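Local atomic coordinates of bifunctional enzyme cysn/cysc (Mycobacterium tuberculosis, PDB entry 4BZQ), a protein that phosphorylates the 3'-hydroxyl of adenosine 5'-phosphosulfate with ATP, as an APS kinase of the P-loop family, to give the activated sulfate PAPS. Residues 16-21 / 80-85; 25-30 / 163-168; 86-91 / 143-148. One frame throughout, in Å; residues are numbered along the deposited sequence. Where two conformers were deposited one is given.

Contact 1 (16-21 / 80-85). With ADP (adenosine-5'-diphosphate), chain D; ADX (adenosine-5'-phosphosulfate), chain C.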
loop_
_atom_site.group_PDB
_atom_site.type_symbol
_atom_site.label_atom_id
_atom_site.label_comp_id
_atom_site.label_asym_id
_atom_site.label_seq_id
_atom_site.Cartn_x
_atom_site.Cartn_y
_atom_site.Cartn_z
ATOM N N GLY A 16 8.232 18.122 -12.961
ATOM C CA GLY A 16 9.470 17.421 -12.570
ATOM C C GLY A 16 9.324 16.534 -11.348
ATOM O O GLY A 16 10.320 16.096 -10.765
ATOM N N LYS A 17 8.107 16.265 -10.939
ATOM C CA LYS A 17 7.900 15.525 -9.658
ATOM C C LYS A 17 8.533 14.149 -9.678
ATOM O O LYS A 17 9.355 13.811 -8.810
ATOM C CB LYS A 17 6.422 15.388 -9.319
ATOM C CG LYS A 17 5.699 16.705 -9.189
ATOM C CD LYS A 17 4.240 16.537 -8.838
ATOM C CE LYS A 17 3.443 15.769 -9.877
ATOM N NZ LYS A 17 3.313 16.564 -11.115
ATOM N N SER A 18 8.151 13.359 -10.662
ATOM C CA SER A 18 8.659 12.014 -10.792
ATOM C C SER A 18 10.145 11.979 -11.044
ATOM O O SER A 18 10.842 11.145 -10.502
ATOM C CB SER A 18 7.997 11.293 -11.957
ATOM O OG SER A 18 6.717 10.922 -11.580
ATOM N N SER A 19 10.636 12.875 -11.891
ATOM C CA SER A 19 12.077 12.901 -12.198
ATOM C C SER A 19 12.938 13.184 -10.958
ATOM O O SER A 19 13.909 12.490 -10.669
ATOM C CB SER A 19 12.361 14.031 -13.186
ATOM O OG SER A 19 11.655 13.809 -14.381
ATOM N N VAL A 20 12.562 14.227 -10.224
ATOM C CA VAL A 20 13.244 14.492 -9.038
ATOM C C VAL A 20 13.132 13.305 -8.077
ATOM O O VAL A 20 14.102 12.924 -7.380
ATOM C CB VAL A 20 12.717 15.768 -8.382
ATOM C CG1 VAL A 20 13.467 15.996 -7.064
ATOM C CG2 VAL A 20 12.977 16.953 -9.297
ATOM N N ALA A 21 11.937 12.783 -7.952
ATOM C CA ALA A 21 11.713 11.730 -6.958
ATOM C C ALA A 21 12.575 10.520 -7.277
ATOM O O ALA A 21 13.184 9.946 -6.393
ATOM C CB ALA A 21 10.245 11.320 -6.911
ATOM N N LEU A 80 9.039 8.689 -1.180
ATOM C CA LEU A 80 8.934 9.830 -2.053
ATOM C C LEU A 80 7.630 9.695 -2.822
ATOM O O LEU A 80 7.406 8.658 -3.465
ATOM C CB LEU A 80 10.099 9.835 -3.005
ATOM C CG LEU A 80 11.443 9.829 -2.250
ATOM C CD1 LEU A 80 12.498 8.970 -2.929
ATOM C CD2 LEU A 80 11.895 11.274 -2.107
ATOM N N VAL A 81 6.747 10.680 -2.663
ATOM C CA VAL A 81 5.404 10.672 -3.326
ATOM C C VAL A 81 5.202 11.810 -4.314
ATOM O O VAL A 81 4.772 12.937 -3.935
ATOM C CB VAL A 81 4.272 10.721 -2.285
ATOM C CG1 VAL A 81 2.906 10.559 -2.954
ATOM C CG2 VAL A 81 4.444 9.670 -1.177
ATOM N N PRO A 82 5.537 11.547 -5.599
ATOM C CA PRO A 82 5.191 12.497 -6.607
ATOM C C PRO A 82 3.784 12.258 -7.078
ATOM O O PRO A 82 3.485 11.183 -7.665
ATOM C CB PRO A 82 6.130 12.169 -7.766
ATOM C CG PRO A 82 6.316 10.681 -7.645
ATOM C CD PRO A 82 6.242 10.366 -6.191
ATOM N N ALA A 83 2.933 13.221 -6.816
ATOM C CA ALA A 83 1.581 13.198 -7.259
ATOM C C ALA A 83 1.132 14.646 -7.315
ATOM O O ALA A 83 1.528 15.440 -6.480
ATOM C CB ALA A 83 0.738 12.431 -6.262
ATOM N N ILE A 84 0.281 14.975 -8.266
ATOM C CA ILE A 84 -0.079 16.360 -8.482
ATOM C C ILE A 84 -0.587 17.029 -7.231
ATOM O O ILE A 84 -0.160 18.153 -6.904
ATOM C CB ILE A 84 -1.140 16.480 -9.578
ATOM C CG1 ILE A 84 -0.428 16.110 -10.909
ATOM C CG2 ILE A 84 -1.713 17.902 -9.571
ATOM C CD1 ILE A 84 -1.313 16.124 -12.128
ATOM N N SER A 85 -1.485 16.341 -6.529
ATOM C CA SER A 85 -2.064 16.894 -5.283
ATOM C C SER A 85 -2.603 18.326 -5.485
ATOM O O SER A 85 -2.130 19.274 -4.871
ATOM C CB SER A 85 -1.018 16.872 -4.177
ATOM O OG SER A 85 -0.496 15.571 -4.013
HETATM P PB ADP D . 5.813 15.177 -13.344
HETATM O O1B ADP D . 4.738 15.064 -14.353
HETATM O O2B ADP D . 5.816 16.380 -12.443
HETATM O O3B ADP D . 6.155 13.855 -12.687
HETATM P PA ADP D . 8.182 14.710 -14.863
HETATM O O1A ADP D . 7.611 13.532 -15.550
HETATM O O2A ADP D . 9.268 14.654 -13.845
HETATM O O3A ADP D . 6.994 15.633 -14.309
HETATM O "O5'" ADP D . 8.552 15.555 -16.124
HETATM C "C5'" ADP D . 9.113 16.813 -16.030
HETATM C "C4'" ADP D . 9.818 16.982 -17.362
HETATM O "O4'" ADP D . 10.618 18.153 -17.368
HETATM C "C3'" ADP D . 10.772 15.844 -17.569
HETATM O "O3'" ADP D . 10.740 15.469 -18.937
HETATM C "C2'" ADP D . 12.134 16.391 -17.288
HETATM O "O2'" ADP D . 12.823 16.024 -18.459
HETATM C "C1'" ADP D . 12.006 17.872 -17.271
HETATM N N9 ADP D . 12.516 18.536 -16.058
HETATM C C8 ADP D . 11.965 18.562 -14.820
HETATM N N7 ADP D . 12.672 19.349 -13.957
HETATM C C5 ADP D . 13.704 19.822 -14.667
HETATM C C6 ADP D . 14.863 20.691 -14.412
HETATM N N6 ADP D . 15.039 21.191 -13.186
HETATM N N1 ADP D . 15.716 20.957 -15.424
HETATM C C2 ADP D . 15.541 20.438 -16.647
HETATM N N3 ADP D . 14.509 19.635 -16.943
HETATM C C4 ADP D . 13.588 19.300 -16.033
HETATM S SB ADX C . -3.725 13.565 -8.574
HETATM O O1B ADX C . -2.763 13.868 -7.515
HETATM O O2B ADX C . -4.500 14.780 -8.830
HETATM O O3B ADX C . -4.662 12.467 -8.193
HETATM P PA ADX C . -1.877 11.980 -9.947
HETATM O O1A ADX C . -2.257 10.765 -9.141
HETATM O O2A ADX C . -0.545 12.566 -9.633
HETATM O O3A ADX C . -3.122 13.041 -9.873
HETATM O "O5'" ADX C . -1.866 11.506 -11.454
HETATM C "C5'" ADX C . -1.587 12.486 -12.445
HETATM C "C4'" ADX C . -0.907 11.893 -13.656
HETATM O "O4'" ADX C . -1.943 11.356 -14.471
HETATM C "C3'" ADX C . -0.234 12.957 -14.504
HETATM O "O3'" ADX C . 1.192 13.030 -14.317
HETATM C "C2'" ADX C . -0.621 12.579 -15.915
HETATM O "O2'" ADX C . 0.367 11.636 -16.265
HETATM C "C1'" ADX C . -1.850 11.732 -15.863
HETATM N N9 ADX C . -3.154 12.356 -16.147
HETATM C C8 ADX C . -4.091 11.770 -16.896
HETATM N N7 ADX C . -5.217 12.505 -16.933
HETATM C C5 ADX C . -5.014 13.561 -16.125
HETATM C C6 ADX C . -5.825 14.715 -15.734
HETATM N N6 ADX C . -7.059 14.796 -16.257
HETATM N N1 ADX C . -5.321 15.628 -14.877
HETATM C C2 ADX C . -4.047 15.498 -14.444
HETATM N N3 ADX C . -3.238 14.454 -14.782
HETATM C C4 ADX C . -3.675 13.468 -15.591
#
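Lys17 lies against Pro82 where the first turn of helix 17-30 meets the end of strand 78-82, CB to CB at 3.6 Å. Just ahead of it, Gly16 holds the N-cap position and sends its backbone N to ADP O3A. From CB the Lys17 chain passes Pro82, then bends at its last two torsions (chi3 -61°, chi4 -69°), which brings CE onto the backbone of Ala83 and Ile84 and turns NZ back to ADP O2B at 2.8 Å. The same oxygen accepts from Lys17 N, and Gly11 O is a further partner of NZ. Ser18 sets its backbone N on Pro82 CB and donates it to ADP O3B, while in the conformer given its OG is hydrogen-bonded to Asp39. Ser19 grips ADP O2A twice, through N and through OG at 2.6 Å. One turn beyond Lys17, the Ala21 methyl rests on Pro82 CG at 4.0 Å and near Leu80 CB. Beyond the strand, the amide of Ile84 donates to ADX O2A at 2.9 Å and that of Ser85 to ADX O1B, placing the second substrate across from the diphosphate. A glycine-rich turn, lysine and helix N-terminus wrapped round the beta-phosphate are consistent with a Walker A P-loop.

Contact 2 (25-30 / 163-168). With ADP (adenosine-5'-diphosphate), chain D.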
loop_
_atom_site.group_PDB
_atom_site.type_symbol
_atom_site.label_atom_id
_atom_site.label_comp_id
_atom_site.label_asym_id
_atom_site.label_seq_id
_atom_site.Cartn_x
_atom_site.Cartn_y
_atom_site.Cartn_z
ATOM N N GLU A 25 15.587 8.978 -5.065
ATOM C CA GLU A 25 15.580 7.560 -4.675
ATOM C C GLU A 25 16.936 6.894 -4.962
ATOM O O GLU A 25 17.478 6.182 -4.119
ATOM C CB GLU A 25 14.515 6.780 -5.410
ATOM C CG GLU A 25 14.436 5.334 -4.967
ATOM C CD GLU A 25 13.466 4.513 -5.792
ATOM O OE1 GLU A 25 13.467 4.648 -7.009
ATOM O OE2 GLU A 25 12.632 3.811 -5.232
ATOM N N ARG A 26 17.440 7.098 -6.165
ATOM C CA ARG A 26 18.661 6.461 -6.574
ATOM C C ARG A 26 19.819 6.939 -5.721
ATOM O O ARG A 26 20.643 6.122 -5.269
ATOM C CB ARG A 26 18.950 6.728 -8.047
ATOM C CG ARG A 26 20.224 6.037 -8.551
ATOM C CD ARG A 26 20.502 6.270 -10.062
ATOM N NE ARG A 26 19.321 5.932 -10.879
ATOM C CZ ARG A 26 19.142 4.815 -11.596
ATOM N NH1 ARG A 26 20.068 3.862 -11.665
ATOM N NH2 ARG A 26 18.012 4.654 -12.257
ATOM N N LYS A 27 19.870 8.243 -5.464
ATOM C CA LYS A 27 20.958 8.799 -4.704
ATOM C C LYS A 27 20.994 8.213 -3.314
ATOM O O LYS A 27 22.071 7.892 -2.802
ATOM C CB LYS A 27 20.858 10.326 -4.608
ATOM C CG LYS A 27 21.268 10.999 -5.886
ATOM C CD LYS A 27 21.073 12.512 -5.773
ATOM C CE LYS A 27 21.637 13.190 -6.991
ATOM N NZ LYS A 27 23.099 13.278 -6.952
ATOM N N LEU A 28 19.826 8.119 -2.692
ATOM C CA LEU A 28 19.738 7.595 -1.361
ATOM C C LEU A 28 20.124 6.145 -1.330
ATOM O O LEU A 28 20.893 5.732 -0.454
ATOM C CB LEU A 28 18.347 7.775 -0.757
ATOM C CG LEU A 28 18.019 9.231 -0.471
ATOM C CD1 LEU A 28 16.598 9.449 0.037
ATOM C CD2 LEU A 28 19.047 9.765 0.529
ATOM N N LEU A 29 19.633 5.381 -2.290
ATOM C CA LEU A 29 19.865 3.958 -2.254
ATOM C C LEU A 29 21.352 3.692 -2.427
ATOM O O LEU A 29 21.900 2.848 -1.758
ATOM C CB LEU A 29 19.043 3.243 -3.315
ATOM C CG LEU A 29 17.584 3.028 -2.954
ATOM C CD1 LEU A 29 16.783 2.584 -4.184
ATOM C CD2 LEU A 29 17.394 2.016 -1.844
ATOM N N GLU A 30 22.008 4.469 -3.272
ATOM C CA GLU A 30 23.434 4.309 -3.470
ATOM C C GLU A 30 24.243 4.561 -2.229
ATOM O O GLU A 30 25.348 4.144 -2.158
ATOM C CB GLU A 30 23.931 5.215 -4.573
ATOM C CG GLU A 30 23.658 4.617 -5.938
ATOM C CD GLU A 30 23.872 5.612 -7.054
ATOM O OE1 GLU A 30 24.445 6.676 -6.747
ATOM O OE2 GLU A 30 23.454 5.321 -8.205
ATOM N N GLN A 163 18.436 19.464 -8.167
ATOM C CA GLN A 163 17.189 19.518 -7.437
ATOM C C GLN A 163 17.063 18.341 -6.446
ATOM O O GLN A 163 16.622 18.515 -5.295
ATOM C CB GLN A 163 16.019 19.562 -8.415
ATOM C CG GLN A 163 15.992 20.837 -9.266
ATOM C CD GLN A 163 14.742 20.869 -10.128
ATOM O OE1 GLN A 163 14.283 19.822 -10.591
ATOM N NE2 GLN A 163 14.166 22.036 -10.310
ATOM N N ALA A 164 17.452 17.155 -6.899
ATOM C CA ALA A 164 17.484 16.005 -6.045
ATOM C C ALA A 164 18.347 16.249 -4.818
ATOM O O ALA A 164 17.918 15.974 -3.667
ATOM C CB ALA A 164 17.996 14.802 -6.792
ATOM N N GLN A 165 19.537 16.807 -5.068
ATOM C CA GLN A 165 20.469 17.120 -3.979
ATOM C C GLN A 165 19.839 18.079 -2.976
ATOM O O GLN A 165 20.044 17.913 -1.796
ATOM C CB GLN A 165 21.828 17.600 -4.528
ATOM C CG GLN A 165 22.932 17.686 -3.486
ATOM C CD GLN A 165 23.096 16.393 -2.738
ATOM O OE1 GLN A 165 23.236 15.315 -3.345
ATOM N NE2 GLN A 165 23.087 16.477 -1.416
ATOM N N GLU A 166 19.041 19.047 -3.421
ATOM C CA GLU A 166 18.358 19.949 -2.474
ATOM C C GLU A 166 17.330 19.225 -1.587
ATOM O O GLU A 166 17.116 19.540 -0.409
ATOM C CB GLU A 166 17.608 21.036 -3.216
ATOM C CG GLU A 166 18.404 22.061 -4.003
ATOM C CD GLU A 166 17.459 23.049 -4.694
ATOM O OE1 GLU A 166 16.918 23.920 -3.961
ATOM O OE2 GLU A 166 17.176 22.897 -5.948
ATOM N N VAL A 167 16.628 18.272 -2.173
ATOM C CA VAL A 167 15.706 17.455 -1.396
ATOM C C VAL A 167 16.513 16.709 -0.339
ATOM O O VAL A 167 16.162 16.667 0.831
ATOM C CB VAL A 167 14.881 16.456 -2.312
ATOM C CG1 VAL A 167 14.004 15.572 -1.459
ATOM C CG2 VAL A 167 14.035 17.223 -3.316
ATOM N N ILE A 168 17.604 16.125 -0.765
ATOM C CA ILE A 168 18.470 15.407 0.169
ATOM C C ILE A 168 18.999 16.319 1.256
ATOM O O ILE A 168 18.926 15.974 2.415
ATOM C CB ILE A 168 19.574 14.680 -0.557
ATOM C CG1 ILE A 168 18.930 13.482 -1.288
ATOM C CG2 ILE A 168 20.646 14.181 0.439
ATOM C CD1 ILE A 168 19.785 12.898 -2.395
HETATM P PB ADP D . 5.813 15.177 -13.344
HETATM O O1B ADP D . 4.738 15.064 -14.353
HETATM O O2B ADP D . 5.816 16.380 -12.443
HETATM O O3B ADP D . 6.155 13.855 -12.687
HETATM P PA ADP D . 8.182 14.710 -14.863
HETATM O O1A ADP D . 7.611 13.532 -15.550
HETATM O O2A ADP D . 9.268 14.654 -13.845
HETATM O O3A ADP D . 6.994 15.633 -14.309
HETATM O "O5'" ADP D . 8.552 15.555 -16.124
HETATM C "C5'" ADP D . 9.113 16.813 -16.030
HETATM C "C4'" ADP D . 9.818 16.982 -17.362
HETATM O "O4'" ADP D . 10.618 18.153 -17.368
HETATM C "C3'" ADP D . 10.772 15.844 -17.569
HETATM O "O3'" ADP D . 10.740 15.469 -18.937
HETATM C "C2'" ADP D . 12.134 16.391 -17.288
HETATM O "O2'" ADP D . 12.823 16.024 -18.459
HETATM C "C1'" ADP D . 12.006 17.872 -17.271
HETATM N N9 ADP D . 12.516 18.536 -16.058
HETATM C C8 ADP D . 11.965 18.562 -14.820
HETATM N N7 ADP D . 12.672 19.349 -13.957
HETATM C C5 ADP D . 13.704 19.822 -14.667
HETATM C C6 ADP D . 14.863 20.691 -14.412
HETATM N N6 ADP D . 15.039 21.191 -13.186
HETATM N N1 ADP D . 15.716 20.957 -15.424
HETATM C C2 ADP D . 15.541 20.438 -16.647
HETATM N N3 ADP D . 14.509 19.635 -16.943
HETATM C C4 ADP D . 13.588 19.300 -16.033
#
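Two helices packed on the same side of the parallel sheet, 17-30 and 160-171, meet here through the last turns of the first and the middle of the second. Their short axes approach to 10.2 Å and cross at -58°, so the touching is done by a few side chains in a small patch. Lys27 and Ile168 carry most of it. Ile168 CD1 reaches Lys27 at two places, CB and CD, each at 3.6 Å, so the methyl nestles against the aliphatic part of the lysine. Ile168 CG1 also meets Leu28 CD2 at 4.1 Å, the two chains passing each other with their ends pointing in opposite senses. Lys27 leaves its helix with CG anti to the carbonyl carbon (chi1 -76°) and runs extended as far as CE, which lets CD and CE both lie on the Ala164 methyl at 4.0 Å. Only at the final torsion does it bend, and NZ then goes to Asp161 in a salt bridge at the start of the partner helix. Gln165 crosses Lys27 at about a right angle, but its OE1 stays 4.1 Å from NZ, and its NE2 is bonded to Asp169 instead. On the sheet side, Leu28 also touches Leu78 and Ala35, tying the patch to strands 78-82 and 35-37. At the start of 163-168, Gln163 OE1 lies 3.0 Å from ADP N6, beside the adenine. Apolar packing edged by a lysine-aspartate pair, between the P-loop helix and the C-terminal helix, belongs to the three-layered alpha/beta fold of P-loop kinases.

Contact 3 (86-91 / 143-148). With ADX (adenosine-5'-phosphosulfate), chain C; CIT (citric acid), chain E.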
loop_
_atom_site.group_PDB
_atom_site.type_symbol
_atom_site.label_atom_id
_atom_site.label_comp_id
_atom_site.label_asym_id
_atom_site.label_seq_id
_atom_site.Cartn_x
_atom_site.Cartn_y
_atom_site.Cartn_z
ATOM N N PRO A 86 -3.551 18.492 -6.397
ATOM C CA PRO A 86 -3.872 19.857 -6.886
ATOM C C PRO A 86 -4.541 20.825 -5.873
ATOM O O PRO A 86 -4.385 22.035 -5.989
ATOM C CB PRO A 86 -4.766 19.586 -8.108
ATOM C CG PRO A 86 -5.439 18.287 -7.799
ATOM C CD PRO A 86 -4.334 17.467 -7.107
ATOM N N LEU A 87 -5.156 20.299 -4.822
ATOM C CA LEU A 87 -5.855 21.123 -3.826
ATOM C C LEU A 87 -5.139 21.206 -2.492
ATOM O O LEU A 87 -4.564 20.193 -2.006
ATOM C CB LEU A 87 -7.239 20.578 -3.577
ATOM C CG LEU A 87 -8.152 20.612 -4.773
ATOM C CD1 LEU A 87 -9.550 20.106 -4.427
ATOM C CD2 LEU A 87 -8.217 22.027 -5.313
ATOM N N ALA A 88 -5.194 22.388 -1.879
ATOM C CA ALA A 88 -4.602 22.556 -0.560
ATOM C C ALA A 88 -5.085 21.453 0.395
ATOM O O ALA A 88 -4.286 20.871 1.158
ATOM C CB ALA A 88 -4.937 23.930 0.019
ATOM N N GLU A 89 -6.379 21.154 0.317
ATOM C CA GLU A 89 -6.998 20.194 1.206
ATOM C C GLU A 89 -6.423 18.774 1.000
ATOM O O GLU A 89 -6.331 17.983 1.934
ATOM C CB GLU A 89 -8.534 20.250 1.063
ATOM C CG GLU A 89 -9.139 19.224 0.125
ATOM C CD GLU A 89 -10.567 19.518 -0.381
ATOM O OE1 GLU A 89 -11.090 20.635 -0.256
ATOM O OE2 GLU A 89 -11.162 18.617 -0.991
ATOM N N HIS A 90 -6.020 18.467 -0.230
ATOM C CA HIS A 90 -5.325 17.210 -0.523
ATOM C C HIS A 90 -4.017 17.107 0.244
ATOM O O HIS A 90 -3.759 16.112 0.908
ATOM C CB HIS A 90 -5.025 17.096 -2.016
ATOM C CG HIS A 90 -6.237 16.997 -2.858
ATOM N ND1 HIS A 90 -6.212 17.192 -4.217
ATOM C CD2 HIS A 90 -7.521 16.707 -2.537
ATOM C CE1 HIS A 90 -7.428 17.012 -4.705
ATOM N NE2 HIS A 90 -8.229 16.672 -3.709
ATOM N N ARG A 91 -3.209 18.142 0.159
ATOM C CA ARG A 91 -1.980 18.187 0.955
ATOM C C ARG A 91 -2.208 18.216 2.458
ATOM O O ARG A 91 -1.449 17.608 3.233
ATOM C CB ARG A 91 -1.126 19.370 0.548
ATOM C CG ARG A 91 -0.381 19.188 -0.768
ATOM C CD ARG A 91 -0.960 19.958 -1.914
ATOM N NE ARG A 91 -1.090 21.411 -1.644
ATOM C CZ ARG A 91 -1.537 22.310 -2.528
ATOM N NH1 ARG A 91 -1.899 21.944 -3.766
ATOM N NH2 ARG A 91 -1.613 23.610 -2.183
ATOM N N PRO A 143 -8.462 22.800 -11.351
ATOM C CA PRO A 143 -7.579 23.805 -10.740
ATOM C C PRO A 143 -6.291 23.243 -10.118
ATOM O O PRO A 143 -6.199 22.041 -9.846
ATOM C CB PRO A 143 -8.448 24.360 -9.634
ATOM C CG PRO A 143 -9.142 23.159 -9.137
ATOM C CD PRO A 143 -9.522 22.410 -10.416
ATOM N N TYR A 144 -5.340 24.137 -9.894
ATOM C CA TYR A 144 -4.186 23.886 -9.105
ATOM C C TYR A 144 -4.058 25.007 -8.081
ATOM O O TYR A 144 -3.799 26.148 -8.436
ATOM C CB TYR A 144 -2.890 23.757 -9.958
ATOM C CG TYR A 144 -1.734 23.334 -9.079
ATOM C CD1 TYR A 144 -1.594 21.993 -8.681
ATOM C CD2 TYR A 144 -0.833 24.274 -8.581
ATOM C CE1 TYR A 144 -0.570 21.604 -7.837
ATOM C CE2 TYR A 144 0.171 23.912 -7.703
ATOM C CZ TYR A 144 0.313 22.577 -7.336
ATOM O OH TYR A 144 1.288 22.222 -6.455
ATOM N N GLN A 145 -4.204 24.669 -6.802
ATOM C CA GLN A 145 -3.945 25.616 -5.734
ATOM C C GLN A 145 -2.483 25.547 -5.309
ATOM O O GLN A 145 -1.993 24.521 -4.803
ATOM C CB GLN A 145 -4.864 25.340 -4.548
ATOM C CG GLN A 145 -6.326 25.400 -4.975
ATOM C CD GLN A 145 -7.264 25.147 -3.825
ATOM O OE1 GLN A 145 -7.017 24.270 -2.984
ATOM N NE2 GLN A 145 -8.376 25.888 -3.795
ATOM N N ARG A 146 -1.811 26.670 -5.445
ATOM C CA ARG A 146 -0.390 26.759 -5.167
ATOM C C ARG A 146 -0.152 26.690 -3.684
ATOM O O ARG A 146 -0.806 27.374 -2.923
ATOM C CB ARG A 146 0.173 28.054 -5.759
ATOM C CG ARG A 146 0.157 28.050 -7.290
ATOM C CD ARG A 146 0.423 29.453 -7.823
ATOM N NE ARG A 146 1.589 29.966 -7.124
ATOM C CZ ARG A 146 2.836 29.674 -7.447
ATOM N NH1 ARG A 146 3.111 28.940 -8.528
ATOM N NH2 ARG A 146 3.822 30.146 -6.698
ATOM N N PRO A 147 0.744 25.795 -3.237
ATOM C CA PRO A 147 1.097 25.742 -1.809
ATOM C C PRO A 147 1.617 27.099 -1.339
ATOM O O PRO A 147 2.416 27.713 -2.036
ATOM C CB PRO A 147 2.248 24.738 -1.749
ATOM C CG PRO A 147 2.204 23.997 -3.024
ATOM C CD PRO A 147 1.528 24.861 -4.045
ATOM N N LYS A 148 1.192 27.514 -0.157
ATOM C CA LYS A 148 1.613 28.771 0.445
ATOM C C LYS A 148 2.913 28.627 1.216
ATOM O O LYS A 148 3.649 29.592 1.365
ATOM C CB LYS A 148 0.548 29.287 1.440
ATOM C CG LYS A 148 -0.922 29.326 0.976
ATOM C CD LYS A 148 -1.790 28.969 2.183
ATOM C CE LYS A 148 -3.043 29.825 2.285
ATOM N NZ LYS A 148 -4.131 29.312 1.409
HETATM S SB ADX C . -3.725 13.565 -8.574
HETATM O O1B ADX C . -2.763 13.868 -7.515
HETATM O O2B ADX C . -4.500 14.780 -8.830
HETATM O O3B ADX C . -4.662 12.467 -8.193
HETATM P PA ADX C . -1.877 11.980 -9.947
HETATM O O1A ADX C . -2.257 10.765 -9.141
HETATM O O2A ADX C . -0.545 12.566 -9.633
HETATM O O3A ADX C . -3.122 13.041 -9.873
HETATM O "O5'" ADX C . -1.866 11.506 -11.454
HETATM C "C5'" ADX C . -1.587 12.486 -12.445
HETATM C "C4'" ADX C . -0.907 11.893 -13.656
HETATM O "O4'" ADX C . -1.943 11.356 -14.471
HETATM C "C3'" ADX C . -0.234 12.957 -14.504
HETATM O "O3'" ADX C . 1.192 13.030 -14.317
HETATM C "C2'" ADX C . -0.621 12.579 -15.915
HETATM O "O2'" ADX C . 0.367 11.636 -16.265
HETATM C "C1'" ADX C . -1.850 11.732 -15.863
HETATM N N9 ADX C . -3.154 12.356 -16.147
HETATM C C8 ADX C . -4.091 11.770 -16.896
HETATM N N7 ADX C . -5.217 12.505 -16.933
HETATM C C5 ADX C . -5.014 13.561 -16.125
HETATM C C6 ADX C . -5.825 14.715 -15.734
HETATM N N6 ADX C . -7.059 14.796 -16.257
HETATM N N1 ADX C . -5.321 15.628 -14.877
HETATM C C2 ADX C . -4.047 15.498 -14.444
HETATM N N3 ADX C . -3.238 14.454 -14.782
HETATM C C4 ADX C . -3.675 13.468 -15.591
HETATM C C1 CIT E . 0.754 25.378 2.523
HETATM O O1 CIT E . 1.931 25.012 2.224
HETATM O O2 CIT E . 0.247 26.477 2.181
HETATM C C2 CIT E . -0.140 24.477 3.346
HETATM C C3 CIT E . -0.823 23.398 2.517
HETATM O O7 CIT E . 0.014 22.231 2.453
HETATM C C4 CIT E . -2.173 23.065 3.111
HETATM C C5 CIT E . -1.870 22.410 4.432
HETATM O O3 CIT E . -2.567 22.689 5.433
HETATM O O4 CIT E . -0.907 21.602 4.473
HETATM C C6 CIT E . -0.972 23.794 1.100
HETATM O O5 CIT E . -1.748 24.736 0.814
HETATM O O6 CIT E . -0.234 23.121 0.338
HETATM O O HOH W 1 -8.014 23.460 -0.943
#
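Gln145 lies along Pro86, Leu87 and Ala88 at the start of helix 88-101. Its CB sits 3.6 Å from Pro86 O, the same carbonyl that takes the backbone N of Gln145 in a hydrogen bond of 2.8 Å. CG, anti to the carbonyl carbon (chi1 -57°), comes against Leu87 CD2, and the chain stays extended so that CD lies on that methyl too, at 3.6 Å. At the tip, NE2 stays near Leu87 CD2, while OE1 accepts from Ala88 N at 2.8 Å, with the donor in the plane of the amide. So Gln145 OE1 takes up the backbone N of Ala88 in the first turn of the helix, just after the N-cap Leu87.

The backbone of Gln145 is held as well. Arg91 comes end-on and puts NH1 and NH2 on Gln145 O, both at 2.8 Å; NH1 lies in the carbonyl plane and NH2 well above it. Leu87 O and Ala88 CA lie over one face of the guanidinium, offset toward the rim, and Pro147 CG over the opposite one, also offset. Arg91 NE and NH2 meet the carboxylate oxygen CIT O6 of a citrate probably from the crystallisation liquor, while NH1 also donates to Ser85 O. Nearby, Pro86 CA lies obliquely against Tyr144 CD1, and Tyr144 OH bonds to Thr10. With its nitrogens shared among carbonyls and a carboxylate, the guanidinium is fixed in rotation, and its positive charge probably helps to draw the anion in.

How the contacts relate
Contacts 1 and 2 share helix 17-30: its N-terminus serves the ADP phosphates in contact 1, its C-terminal turns pack in contact 2, and the centres lie 13 Å apart. Val20 joins them, with CG2 3.4 Å from Gln163 OE1. Contact 1 meets ADP at the phosphates, and Gln163 of contact 2 meets it at the adenine. Contacts 1 and 3 follow each other along the chain, 15 Å apart between centres, and both border ADX; Ile84 O lies 3.6 Å from Tyr144 CE1 at their junction. Contacts 2 and 3 do not touch, their nearest atoms being about 13 Å apart, and lie on opposite sides of the chain's centre. Contact 1 alone touches both nucleotides, ADP through 16-19 and ADX through 83-85.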